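Sensor histidine kinase DcuS (Escherichia coli, PDB 3BY8) senses C4-dicarboxylates such as malate and fumarate through this periplasmic Cache domain and, as a histidine kinase, phosphorylates the response regulator DcuR. Local coordinates at residues V61-Q65 with K119-V123; V20-A25 with V123-G127; G33-P38 with L67-H71; G92-V96 with R108-P112. One frame throughout, in Å; residues are numbered along the deposited sequence. Where two conformers were deposited one is given.

Interaction 1. Residues V61-Q65 with K119-V123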
loop_
_atom_site.group_PDB
_atom_site.type_symbol
_atom_site.label_atom_id
_atom_site.label_comp_id
_atom_site.label_asym_id
_atom_site.label_seq_id
_atom_site.Cartn_x
_atom_site.Cartn_y
_atom_site.Cartn_z
ATOM N N VAL A 61 1.103 4.699 0.551
ATOM C CA VAL A 61 0.877 5.307 -0.752
ATOM C C VAL A 61 2.182 5.965 -1.145
ATOM O O VAL A 61 2.811 6.597 -0.302
ATOM C CB VAL A 61 -0.184 6.405 -0.639
ATOM C CG1 VAL A 61 -0.282 7.208 -1.940
ATOM C CG2 VAL A 61 -1.483 5.784 -0.299
ATOM N N THR A 62 2.626 5.787 -2.387
ATOM C CA THR A 62 3.841 6.439 -2.857
ATOM C C THR A 62 3.599 7.172 -4.173
ATOM O O THR A 62 2.579 6.943 -4.858
ATOM C CB THR A 62 5.007 5.459 -3.142
ATOM O OG1 THR A 62 4.824 4.820 -4.413
ATOM C CG2 THR A 62 5.105 4.414 -2.060
ATOM N N ASP A 63 4.527 8.077 -4.501
ATOM C CA ASP A 63 4.494 8.741 -5.797
ATOM C C ASP A 63 5.306 7.867 -6.785
ATOM O O ASP A 63 5.714 6.721 -6.439
ATOM C CB ASP A 63 5.070 10.175 -5.729
ATOM C CG ASP A 63 6.501 10.235 -5.224
ATOM O OD1 ASP A 63 7.298 9.269 -5.369
ATOM O OD2 ASP A 63 6.838 11.325 -4.711
ATOM N N MET A 64 5.570 8.384 -7.995
ATOM C CA MET A 64 6.280 7.609 -9.011
ATOM C C MET A 64 7.786 7.402 -8.787
ATOM O O MET A 64 8.430 6.648 -9.506
ATOM C CB MET A 64 6.008 8.208 -10.400
ATOM C CG MET A 64 4.527 8.078 -10.800
ATOM S SD MET A 64 3.894 6.349 -10.820
ATOM C CE MET A 64 5.039 5.553 -12.033
ATOM N N GLN A 65 8.319 8.058 -7.772
ATOM C CA GLN A 65 9.722 7.887 -7.424
ATOM C C GLN A 65 9.812 7.004 -6.173
ATOM O O GLN A 65 10.896 6.776 -5.645
ATOM C CB GLN A 65 10.371 9.247 -7.144
ATOM C CG GLN A 65 10.620 10.095 -8.404
ATOM C CD GLN A 65 9.352 10.557 -9.086
ATOM O OE1 GLN A 65 8.544 11.280 -8.501
ATOM N NE2 GLN A 65 9.171 10.146 -10.335
ATOM N N LYS A 119 -2.814 8.530 -16.517
ATOM C CA LYS A 119 -1.369 8.676 -16.450
ATOM C C LYS A 119 -1.045 8.212 -15.013
ATOM O O LYS A 119 -1.675 8.669 -14.059
ATOM C CB LYS A 119 -0.991 10.154 -16.642
ATOM C CG LYS A 119 0.464 10.488 -16.412
ATOM C CD LYS A 119 0.778 10.699 -14.926
ATOM C CE LYS A 119 2.259 11.028 -14.713
ATOM N NZ LYS A 119 2.646 11.119 -13.277
ATOM N N GLN A 120 -0.071 7.322 -14.845
ATOM C CA GLN A 120 0.233 6.854 -13.501
ATOM C C GLN A 120 0.855 7.954 -12.667
ATOM O O GLN A 120 1.811 8.627 -13.120
ATOM C CB GLN A 120 1.168 5.652 -13.545
ATOM C CG GLN A 120 1.061 4.875 -12.226
ATOM C CD GLN A 120 1.907 3.634 -12.145
ATOM O OE1 GLN A 120 2.187 2.975 -13.161
ATOM N NE2 GLN A 120 2.284 3.266 -10.919
ATOM N N ILE A 121 0.343 8.115 -11.442
ATOM C CA ILE A 121 0.844 9.122 -10.514
ATOM C C ILE A 121 1.364 8.555 -9.190
ATOM O O ILE A 121 1.972 9.284 -8.391
ATOM C CB ILE A 121 -0.217 10.219 -10.214
ATOM C CG1 ILE A 121 -1.502 9.602 -9.670
ATOM C CG2 ILE A 121 -0.494 11.017 -11.506
ATOM C CD1 ILE A 121 -2.527 10.630 -9.178
ATOM N N GLY A 122 1.144 7.269 -8.946
ATOM C CA GLY A 122 1.637 6.689 -7.716
ATOM C C GLY A 122 1.319 5.220 -7.603
ATOM O O GLY A 122 0.981 4.570 -8.586
ATOM N N VAL A 123 1.468 4.719 -6.382
ATOM C CA VAL A 123 1.227 3.328 -6.052
ATOM C C VAL A 123 0.603 3.224 -4.663
ATOM O O VAL A 123 0.894 4.031 -3.791
ATOM C CB VAL A 123 2.585 2.561 -6.014
ATOM C CG1 VAL A 123 2.381 1.121 -5.529
ATOM C CG2 VAL A 123 3.218 2.559 -7.406
HETATM O O HOH W 1 4.887 11.117 -8.988
#
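Val61 enters the contact through its backbone: its CA lies 3.3 Å from Val123 O, in CA-H...O geometry. Thr62 makes the real strand pairing. Its N donates to Val123 O (2.8 Å, 165°) and its O accepts from Val123 N (2.9 Å, 157°), which defines an antiparallel hydrogen-bonded pair; Thr62 OG1 also packs 3.6 Å from Val123 CB. Asp63 OD1 reaches forward to accept from Gln65 N at 2.9 Å, an Asx turn. Met64 then folds its thioether across the neighbouring strand, SD lying 3.5 Å from both Gly122 N and Gln120 NE2, the latter also bonded to Gly122 O and Ala89 O. A water accepts from Met64 N (3.0 Å) and donates weakly to Ile121 O (3.5 Å). On the far side of 119-123, Ile121 and Gly122 both face Ile113, a classic beta bulge. The chemistry thus changes along the edge of the sheet, from paired amides at Thr62 to thioether packing and a weak water link at Met64.

Interaction 2. Residues V20-A25 with V123-G127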
loop_
_atom_site.group_PDB
_atom_site.type_symbol
_atom_site.label_atom_id
_atom_site.label_comp_id
_atom_site.label_asym_id
_atom_site.label_seq_id
_atom_site.Cartn_x
_atom_site.Cartn_y
_atom_site.Cartn_z
ATOM N N VAL A 20 -8.770 -3.460 -1.125
ATOM C CA VAL A 20 -8.550 -2.231 -0.368
ATOM C C VAL A 20 -7.619 -1.287 -1.144
ATOM O O VAL A 20 -7.908 -0.099 -1.277
ATOM C CB VAL A 20 -7.935 -2.531 1.031
ATOM C CG1 VAL A 20 -7.610 -1.254 1.795
ATOM C CG2 VAL A 20 -8.909 -3.438 1.839
ATOM N N ALA A 21 -6.526 -1.827 -1.688
ATOM C CA ALA A 21 -5.564 -0.992 -2.401
ATOM C C ALA A 21 -6.186 -0.339 -3.619
ATOM O O ALA A 21 -5.991 0.846 -3.855
ATOM C CB ALA A 21 -4.396 -1.854 -2.800
ATOM N N ARG A 22 -6.967 -1.101 -4.374
ATOM C CA ARG A 22 -7.620 -0.597 -5.576
ATOM C C ARG A 22 -8.620 0.492 -5.213
ATOM O O ARG A 22 -8.734 1.507 -5.889
ATOM C CB ARG A 22 -8.344 -1.733 -6.304
ATOM C CG ARG A 22 -7.393 -2.729 -6.957
ATOM C CD ARG A 22 -8.203 -3.945 -7.407
ATOM N NE ARG A 22 -7.390 -4.884 -8.160
ATOM C CZ ARG A 22 -7.853 -6.000 -8.714
ATOM N NH1 ARG A 22 -9.145 -6.322 -8.603
ATOM N NH2 ARG A 22 -7.027 -6.804 -9.383
ATOM N N THR A 23 -9.337 0.285 -4.116
ATOM C CA THR A 23 -10.304 1.278 -3.706
ATOM C C THR A 23 -9.604 2.595 -3.374
ATOM O O THR A 23 -10.025 3.679 -3.837
ATOM C CB THR A 23 -11.081 0.753 -2.501
ATOM O OG1 THR A 23 -11.761 -0.450 -2.874
ATOM C CG2 THR A 23 -12.126 1.804 -2.059
ATOM N N LEU A 24 -8.533 2.526 -2.593
ATOM C CA LEU A 24 -7.782 3.729 -2.246
ATOM C C LEU A 24 -7.157 4.372 -3.479
ATOM O O LEU A 24 -7.051 5.608 -3.529
ATOM C CB LEU A 24 -6.689 3.396 -1.254
ATOM C CG LEU A 24 -7.198 3.041 0.122
ATOM C CD1 LEU A 24 -6.056 2.607 1.024
ATOM C CD2 LEU A 24 -7.878 4.236 0.708
ATOM N N ALA A 25 -6.718 3.583 -4.444
ATOM C CA ALA A 25 -6.115 4.183 -5.634
ATOM C C ALA A 25 -7.046 5.239 -6.260
ATOM O O ALA A 25 -6.590 6.131 -6.977
ATOM C CB ALA A 25 -5.794 3.095 -6.644
ATOM N N VAL A 123 1.468 4.719 -6.382
ATOM C CA VAL A 123 1.227 3.328 -6.052
ATOM C C VAL A 123 0.603 3.224 -4.663
ATOM O O VAL A 123 0.894 4.031 -3.791
ATOM C CB VAL A 123 2.585 2.561 -6.014
ATOM C CG1 VAL A 123 2.381 1.121 -5.529
ATOM C CG2 VAL A 123 3.218 2.559 -7.406
ATOM N N VAL A 124 -0.302 2.268 -4.499
ATOM C CA VAL A 124 -0.808 1.949 -3.156
ATOM C C VAL A 124 -0.224 0.558 -2.856
ATOM O O VAL A 124 -0.437 -0.408 -3.605
ATOM C CB VAL A 124 -2.340 1.845 -3.042
ATOM C CG1 VAL A 124 -2.696 1.530 -1.598
ATOM C CG2 VAL A 124 -3.012 3.147 -3.468
ATOM N N ALA A 125 0.542 0.500 -1.759
ATOM C CA ALA A 125 1.168 -0.730 -1.273
ATOM C C ALA A 125 0.504 -1.131 0.054
ATOM O O ALA A 125 0.382 -0.288 0.950
ATOM C CB ALA A 125 2.673 -0.486 -1.047
ATOM N N ILE A 126 0.107 -2.397 0.195
ATOM C CA ILE A 126 -0.545 -2.856 1.450
ATOM C C ILE A 126 0.070 -4.178 1.914
ATOM O O ILE A 126 0.343 -5.050 1.098
ATOM C CB ILE A 126 -2.072 -3.039 1.236
ATOM C CG1 ILE A 126 -2.682 -1.672 0.927
ATOM C CG2 ILE A 126 -2.729 -3.698 2.469
ATOM C CD1 ILE A 126 -4.233 -1.663 0.882
ATOM N N GLY A 127 0.327 -4.294 3.214
ATOM C CA GLY A 127 0.891 -5.524 3.728
ATOM C C GLY A 127 0.011 -6.178 4.783
ATOM O O GLY A 127 -0.697 -5.485 5.536
#
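Val123 opens this stretch of the inner strand 120-129 with its CA-to-CB bond directed away from helix 8-25, and its side chain meets Leu90 instead. Val124 turns toward the helix and loses 73 Å² to it, the largest share in this contact. Its CG1 lies 4.0 Å from Ala21 CB, while its CG2 is 4.2 Å from Ala25 CB, 4.3 Å from Leu24 CB and 3.8 Å from Ala21 O, so the valine fits against one turn of the helix. Ala125 again points away, to the face where Phe81 and Phe110 lie. Ile126 returns to the helix side and sends CD1 to 3.5 Å from Val20 CG1, 3.7 Å from Ala21 CB and 3.4 Å from Ala21 N. Gly127 continues the strand beyond these contacts.

The short axes approach to 8.1 Å at 152°, so the helix runs roughly antiparallel to the strand it covers. The side chain of Ala21, between Val124 and Ile126, is small enough to allow a CA-CA distance of 5.6 Å between Ala21 and Val124. Ile59 extends the same apolar layer, touching Val20, Leu24 and Ile126. With no hydrogen bond between helix and strand, this buried alpha/beta interface depends on close aliphatic packing, while backbone hydrogen bonds pair Val123 with Thr62, Val124 with Thr111, Ala125 with Val60 and Ile126 with Val109.

Interaction 3. Residues G33-P38 with L67-H71. With LMR ((2S)-2-hydroxybutanedioic acid), chain B.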
loop_
_atom_site.group_PDB
_atom_site.type_symbol
_atom_site.label_atom_id
_atom_site.label_comp_id
_atom_site.label_asym_id
_atom_site.label_seq_id
_atom_site.Cartn_x
_atom_site.Cartn_y
_atom_site.Cartn_z
ATOM N N GLY A 33 -3.408 15.115 -3.002
ATOM C CA GLY A 33 -2.293 15.068 -2.071
ATOM C C GLY A 33 -0.993 14.693 -2.737
ATOM O O GLY A 33 0.076 15.157 -2.336
ATOM N N LEU A 34 -1.085 13.836 -3.750
ATOM C CA LEU A 34 0.091 13.425 -4.480
ATOM C C LEU A 34 0.627 14.651 -5.197
ATOM O O LEU A 34 1.735 14.628 -5.737
ATOM C CB LEU A 34 -0.255 12.303 -5.464
ATOM C CG LEU A 34 -0.435 10.934 -4.791
ATOM C CD1 LEU A 34 -0.969 9.910 -5.787
ATOM C CD2 LEU A 34 0.903 10.483 -4.218
ATOM N N GLN A 35 -0.160 15.729 -5.207
ATOM C CA GLN A 35 0.331 16.962 -5.832
ATOM C C GLN A 35 1.002 17.834 -4.771
ATOM O O GLN A 35 1.775 18.742 -5.084
ATOM C CB GLN A 35 -0.831 17.744 -6.456
ATOM C CG GLN A 35 -1.564 17.013 -7.567
ATOM C CD GLN A 35 -2.924 17.621 -7.857
ATOM O OE1 GLN A 35 -3.046 18.828 -8.068
ATOM N NE2 GLN A 35 -3.956 16.783 -7.874
ATOM N N LYS A 36 0.696 17.538 -3.514
ATOM C CA LYS A 36 1.228 18.278 -2.376
ATOM C C LYS A 36 2.549 17.694 -1.898
ATOM O O LYS A 36 3.188 16.885 -2.580
ATOM C CB LYS A 36 0.232 18.222 -1.219
ATOM C CG LYS A 36 -1.214 18.435 -1.618
ATOM C CD LYS A 36 -2.152 18.134 -0.457
ATOM C CE LYS A 36 -3.610 18.285 -0.867
ATOM N NZ LYS A 36 -4.547 17.991 0.255
ATOM N N LYS A 37 2.952 18.122 -0.711
ATOM C CA LYS A 37 4.165 17.626 -0.091
ATOM C C LYS A 37 3.707 16.437 0.742
ATOM O O LYS A 37 2.594 16.428 1.272
ATOM C CB LYS A 37 4.787 18.706 0.798
ATOM C CG LYS A 37 5.589 19.749 0.032
ATOM C CD LYS A 37 4.825 20.332 -1.163
ATOM C CE LYS A 37 3.684 21.267 -0.758
ATOM N NZ LYS A 37 2.561 20.586 -0.057
ATOM N N PRO A 38 4.546 15.401 0.845
ATOM C CA PRO A 38 4.155 14.230 1.633
ATOM C C PRO A 38 3.638 14.620 3.016
ATOM O O PRO A 38 2.542 14.231 3.413
ATOM C CB PRO A 38 5.446 13.419 1.701
ATOM C CG PRO A 38 6.101 13.727 0.389
ATOM C CD PRO A 38 5.887 15.226 0.258
ATOM N N LEU A 67 8.439 7.711 -3.165
ATOM C CA LEU A 67 8.391 8.445 -1.891
ATOM C C LEU A 67 7.088 8.181 -1.177
ATOM O O LEU A 67 6.017 8.283 -1.784
ATOM C CB LEU A 67 8.492 9.948 -2.100
ATOM C CG LEU A 67 9.838 10.521 -2.451
ATOM C CD1 LEU A 67 9.721 12.026 -2.250
ATOM C CD2 LEU A 67 10.941 9.924 -1.564
ATOM N N ARG A 68 7.153 7.899 0.122
ATOM C CA ARG A 68 5.957 7.585 0.888
ATOM C C ARG A 68 5.088 8.750 1.306
ATOM O O ARG A 68 5.610 9.784 1.753
ATOM C CB ARG A 68 6.322 6.842 2.173
ATOM C CG ARG A 68 7.165 5.591 2.012
ATOM C CD ARG A 68 7.143 4.892 3.339
ATOM N NE ARG A 68 8.103 3.795 3.451
ATOM C CZ ARG A 68 9.403 3.955 3.692
ATOM N NH1 ARG A 68 9.928 5.174 3.831
ATOM N NH2 ARG A 68 10.191 2.899 3.855
ATOM N N TYR A 69 3.778 8.565 1.173
ATOM C CA TYR A 69 2.793 9.543 1.610
ATOM C C TYR A 69 2.077 9.077 2.882
ATOM O O TYR A 69 1.282 9.804 3.473
ATOM C CB TYR A 69 1.793 9.806 0.498
ATOM C CG TYR A 69 2.267 10.888 -0.414
ATOM C CD1 TYR A 69 3.408 10.731 -1.202
ATOM C CD2 TYR A 69 1.597 12.112 -0.451
ATOM C CE1 TYR A 69 3.871 11.770 -2.002
ATOM C CE2 TYR A 69 2.045 13.144 -1.239
ATOM C CZ TYR A 69 3.175 12.975 -2.010
ATOM O OH TYR A 69 3.594 14.020 -2.795
ATOM N N SER A 70 2.350 7.841 3.293
ATOM C CA SER A 70 1.768 7.267 4.491
ATOM C C SER A 70 2.610 6.072 4.928
ATOM O O SER A 70 3.335 5.486 4.107
ATOM C CB SER A 70 0.331 6.804 4.251
ATOM O OG SER A 70 0.250 5.802 3.243
ATOM N N HIS A 71 2.538 5.756 6.223
ATOM C CA HIS A 71 3.244 4.612 6.809
ATOM C C HIS A 71 2.833 4.540 8.270
ATOM O O HIS A 71 2.590 5.577 8.874
ATOM C CB HIS A 71 4.756 4.812 6.770
ATOM C CG HIS A 71 5.543 3.568 7.047
ATOM N ND1 HIS A 71 5.817 3.104 8.325
ATOM C CD2 HIS A 71 6.143 2.703 6.196
ATOM C CE1 HIS A 71 6.550 2.003 8.242
ATOM N NE2 HIS A 71 6.758 1.741 6.959
HETATM C C1 LMR B . 7.748 0.395 3.193
HETATM O O1A LMR B . 7.006 1.263 3.574
HETATM O O1B LMR B . 8.958 0.643 3.007
HETATM C C2 LMR B . 7.268 -1.018 3.327
HETATM O O2 LMR B . 8.364 -1.993 3.050
HETATM C C3 LMR B . 6.487 -1.273 4.630
HETATM C C4 LMR B . 7.480 -1.545 5.778
HETATM O O4A LMR B . 8.139 -0.609 6.229
HETATM O O4B LMR B . 7.654 -2.728 6.191
#
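This is a loop-to-loop contact in which a tyrosine from the ligand-binding loop after strand 58-63 is clamped by residues 33-38. Tyr69 loses 126 Å² of surface to them. Leu34 CD2 lies over one ring face, 3.8 Å from the centroid and 6° off the normal; Pro38 CA lies over the opposite face at 3.9 Å and 19°. Both are CH-pi contacts. At the ring edge, Tyr69 OH donates to Lys36 O (2.9 Å), and Gly33 O lies 3.0 Å from Tyr69 CE2. A type I beta turn from Gly33 to Lys36, at the end of helix 28-33 and closed by Lys36 N to Gly33 O at 2.7 Å, supplies Leu34 and the two carbonyls; Pro38 follows it to close the other face. Pro38 also meets the other loop's backbone, with its CB 3.6 Å from Arg68 O.

The residues flanking the tyrosine face other ways. Arg68 grips one malate carboxylate with two donors, NE to O1A (2.8 Å) and NH2 to O1B (2.7 Å), whereas His71 NE2 donates to O4A of the second carboxylate (2.8 Å). Ser70 OG bonds to Val61 N and Ile59 O, fastening the loop to strand 58-63. Phe102, Leu103 and Gly101 offer backbone NH groups to the ligand as well. Separate donors for the two carboxylates characterise this C4-dicarboxylate pocket of a periplasmic Cache sensor domain.

Interaction 4. Residues G92-V96 with R108-P112. With LMR ((2S)-2-hydroxybutanedioic acid), chain B.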
loop_
_atom_site.group_PDB
_atom_site.type_symbol
_atom_site.label_atom_id
_atom_site.label_comp_id
_atom_site.label_asym_id
_atom_site.label_seq_id
_atom_site.Cartn_x
_atom_site.Cartn_y
_atom_site.Cartn_z
ATOM N N GLY A 92 3.039 0.233 -13.865
ATOM C CA GLY A 92 1.641 -0.016 -14.164
ATOM C C GLY A 92 1.075 -1.399 -13.964
ATOM O O GLY A 92 -0.044 -1.681 -14.421
ATOM N N GLU A 93 1.799 -2.269 -13.283
ATOM C CA GLU A 93 1.306 -3.618 -13.062
ATOM C C GLU A 93 1.090 -3.898 -11.589
ATOM O O GLU A 93 1.811 -3.369 -10.752
ATOM C CB GLU A 93 2.327 -4.624 -13.594
ATOM C CG GLU A 93 2.375 -4.729 -15.111
ATOM C CD GLU A 93 1.172 -5.480 -15.684
ATOM O OE1 GLU A 93 0.093 -4.859 -15.863
ATOM O OE2 GLU A 93 1.305 -6.701 -15.945
ATOM N N GLU A 94 0.107 -4.723 -11.260
ATOM C CA GLU A 94 -0.093 -5.087 -9.866
ATOM C C GLU A 94 0.946 -6.124 -9.489
ATOM O O GLU A 94 1.560 -6.765 -10.376
ATOM C CB GLU A 94 -1.494 -5.666 -9.663
ATOM C CG GLU A 94 -2.566 -4.584 -9.858
ATOM C CD GLU A 94 -3.961 -5.023 -9.496
ATOM O OE1 GLU A 94 -4.311 -6.206 -9.747
ATOM O OE2 GLU A 94 -4.714 -4.180 -8.976
ATOM N N ASN A 95 1.168 -6.286 -8.191
ATOM C CA ASN A 95 2.146 -7.272 -7.737
ATOM C C ASN A 95 1.796 -7.770 -6.348
ATOM O O ASN A 95 1.107 -7.082 -5.575
ATOM C CB ASN A 95 3.558 -6.653 -7.758
ATOM C CG ASN A 95 4.660 -7.684 -7.632
ATOM O OD1 ASN A 95 4.508 -8.827 -8.064
ATOM N ND2 ASN A 95 5.783 -7.274 -7.057
ATOM N N VAL A 96 2.235 -8.992 -6.069
ATOM C CA VAL A 96 2.029 -9.625 -4.788
ATOM C C VAL A 96 3.375 -10.297 -4.463
ATOM O O VAL A 96 3.966 -10.983 -5.320
ATOM C CB VAL A 96 0.912 -10.706 -4.874
ATOM C CG1 VAL A 96 0.707 -11.368 -3.505
ATOM C CG2 VAL A 96 -0.405 -10.073 -5.359
ATOM N N ARG A 108 2.527 -8.831 0.788
ATOM C CA ARG A 108 2.322 -7.470 0.311
ATOM C C ARG A 108 1.754 -7.412 -1.083
ATOM O O ARG A 108 2.114 -8.185 -1.948
ATOM C CB ARG A 108 3.693 -6.780 0.350
ATOM C CG ARG A 108 4.287 -6.743 1.755
ATOM C CD ARG A 108 5.824 -6.947 1.795
ATOM N NE ARG A 108 6.598 -5.988 0.993
ATOM C CZ ARG A 108 7.211 -4.919 1.474
ATOM N NH1 ARG A 108 7.163 -4.599 2.765
ATOM N NH2 ARG A 108 7.966 -4.190 0.653
ATOM N N VAL A 109 0.843 -6.462 -1.289
ATOM C CA VAL A 109 0.219 -6.257 -2.580
ATOM C C VAL A 109 0.384 -4.801 -3.010
ATOM O O VAL A 109 0.520 -3.871 -2.180
ATOM C CB VAL A 109 -1.302 -6.656 -2.581
ATOM C CG1 VAL A 109 -1.428 -8.105 -2.059
ATOM C CG2 VAL A 109 -2.156 -5.696 -1.747
ATOM N N PHE A 110 0.327 -4.620 -4.328
ATOM C CA PHE A 110 0.595 -3.295 -4.901
ATOM C C PHE A 110 -0.295 -3.052 -6.087
ATOM O O PHE A 110 -0.502 -3.949 -6.909
ATOM C CB PHE A 110 2.059 -3.227 -5.440
ATOM C CG PHE A 110 3.104 -3.491 -4.407
ATOM C CD1 PHE A 110 3.397 -4.806 -4.010
ATOM C CD2 PHE A 110 3.807 -2.436 -3.820
ATOM C CE1 PHE A 110 4.385 -5.049 -3.035
ATOM C CE2 PHE A 110 4.781 -2.681 -2.864
ATOM C CZ PHE A 110 5.075 -3.992 -2.468
ATOM N N THR A 111 -0.805 -1.829 -6.205
ATOM C CA THR A 111 -1.601 -1.468 -7.372
ATOM C C THR A 111 -1.292 -0.009 -7.763
ATOM O O THR A 111 -1.023 0.833 -6.911
ATOM C CB THR A 111 -3.133 -1.694 -7.110
ATOM O OG1 THR A 111 -3.821 -1.766 -8.367
ATOM C CG2 THR A 111 -3.739 -0.549 -6.270
ATOM N N PRO A 112 -1.322 0.302 -9.071
ATOM C CA PRO A 112 -1.028 1.674 -9.491
ATOM C C PRO A 112 -2.138 2.682 -9.236
ATOM O O PRO A 112 -3.328 2.297 -9.187
ATOM C CB PRO A 112 -0.689 1.532 -10.989
ATOM C CG PRO A 112 -1.420 0.286 -11.411
ATOM C CD PRO A 112 -1.433 -0.633 -10.207
HETATM C C1 LMR B . 7.748 0.395 3.193
HETATM O O1A LMR B . 7.006 1.263 3.574
HETATM O O1B LMR B . 8.958 0.643 3.007
HETATM C C2 LMR B . 7.268 -1.018 3.327
HETATM O O2 LMR B . 8.364 -1.993 3.050
HETATM C C3 LMR B . 6.487 -1.273 4.630
HETATM C C4 LMR B . 7.480 -1.545 5.778
HETATM O O4A LMR B . 8.139 -0.609 6.229
HETATM O O4B LMR B . 7.654 -2.728 6.191
#
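Phe110, with 62 Å² covered by the other segment, anchors the pairing of residues 92-96 with strand 106-114. Its N donates to Asn95 O (2.9 Å, 135°) and its O accepts from Asn95 N (3.1 Å, 153°), so the two form an antiparallel hydrogen-bonded pair with CA atoms 5.1 Å apart. Their side chains share a sheet face, Asn95 CB lying 4.2 Å from Phe110 CD1. Asn95, which gives up 51 Å², directs ND2 to Asp85 O, and its O also approaches Val109 CA at 3.2 Å. The next pair, Val96 with Val109, is non-hydrogen-bonded; Val96 CG2 and Val109 CG1 pack at 4.0 Å.

Pro112 buries 52 Å² at the other end of the contact, where its CG lies 3.9 Å from Gly92 O and its CD 4.1 Å from Glu94 CG. Between these ends, Thr111 OG1 donates to Glu94 OE2 at 2.6 Å.

Arg108 carries the strand into the binding site: NH1 and NH2 donate to the malate hydroxyl O2 at 2.9 and 3.3 Å, while NE forms a salt bridge to Asp85. The contact belongs to the beta hairpin of strands 95-99 and 106-114. Strand 120-129 flanks strand 106-114 on its other side, and helix 8-25 packs against Val109 and Thr111 and supplies Arg22 for a salt bridge to Glu94.

From the N terminus, helix 8-25 opens the longest loop, which interaction 2 closes 98 residues later on strand 120-129. Interactions 3 and 4 both lie within that loop and follow one another in series. Interaction 1 opens between the two segments of interaction 3 and closes after it, so those two cross; they touch through Val61 and Tyr69. Interaction 4 also falls within the loop of interaction 1. Interactions 1 and 2 end on the same strand and share Val123. Interactions 1 and 4 pair the two outer strands with the inner strands 120-129 and 106-114, themselves neighbours in the sheet; interaction 2 lays the helix on this sheet, and interactions 3 and 4 reach malate from separate parts of the chain.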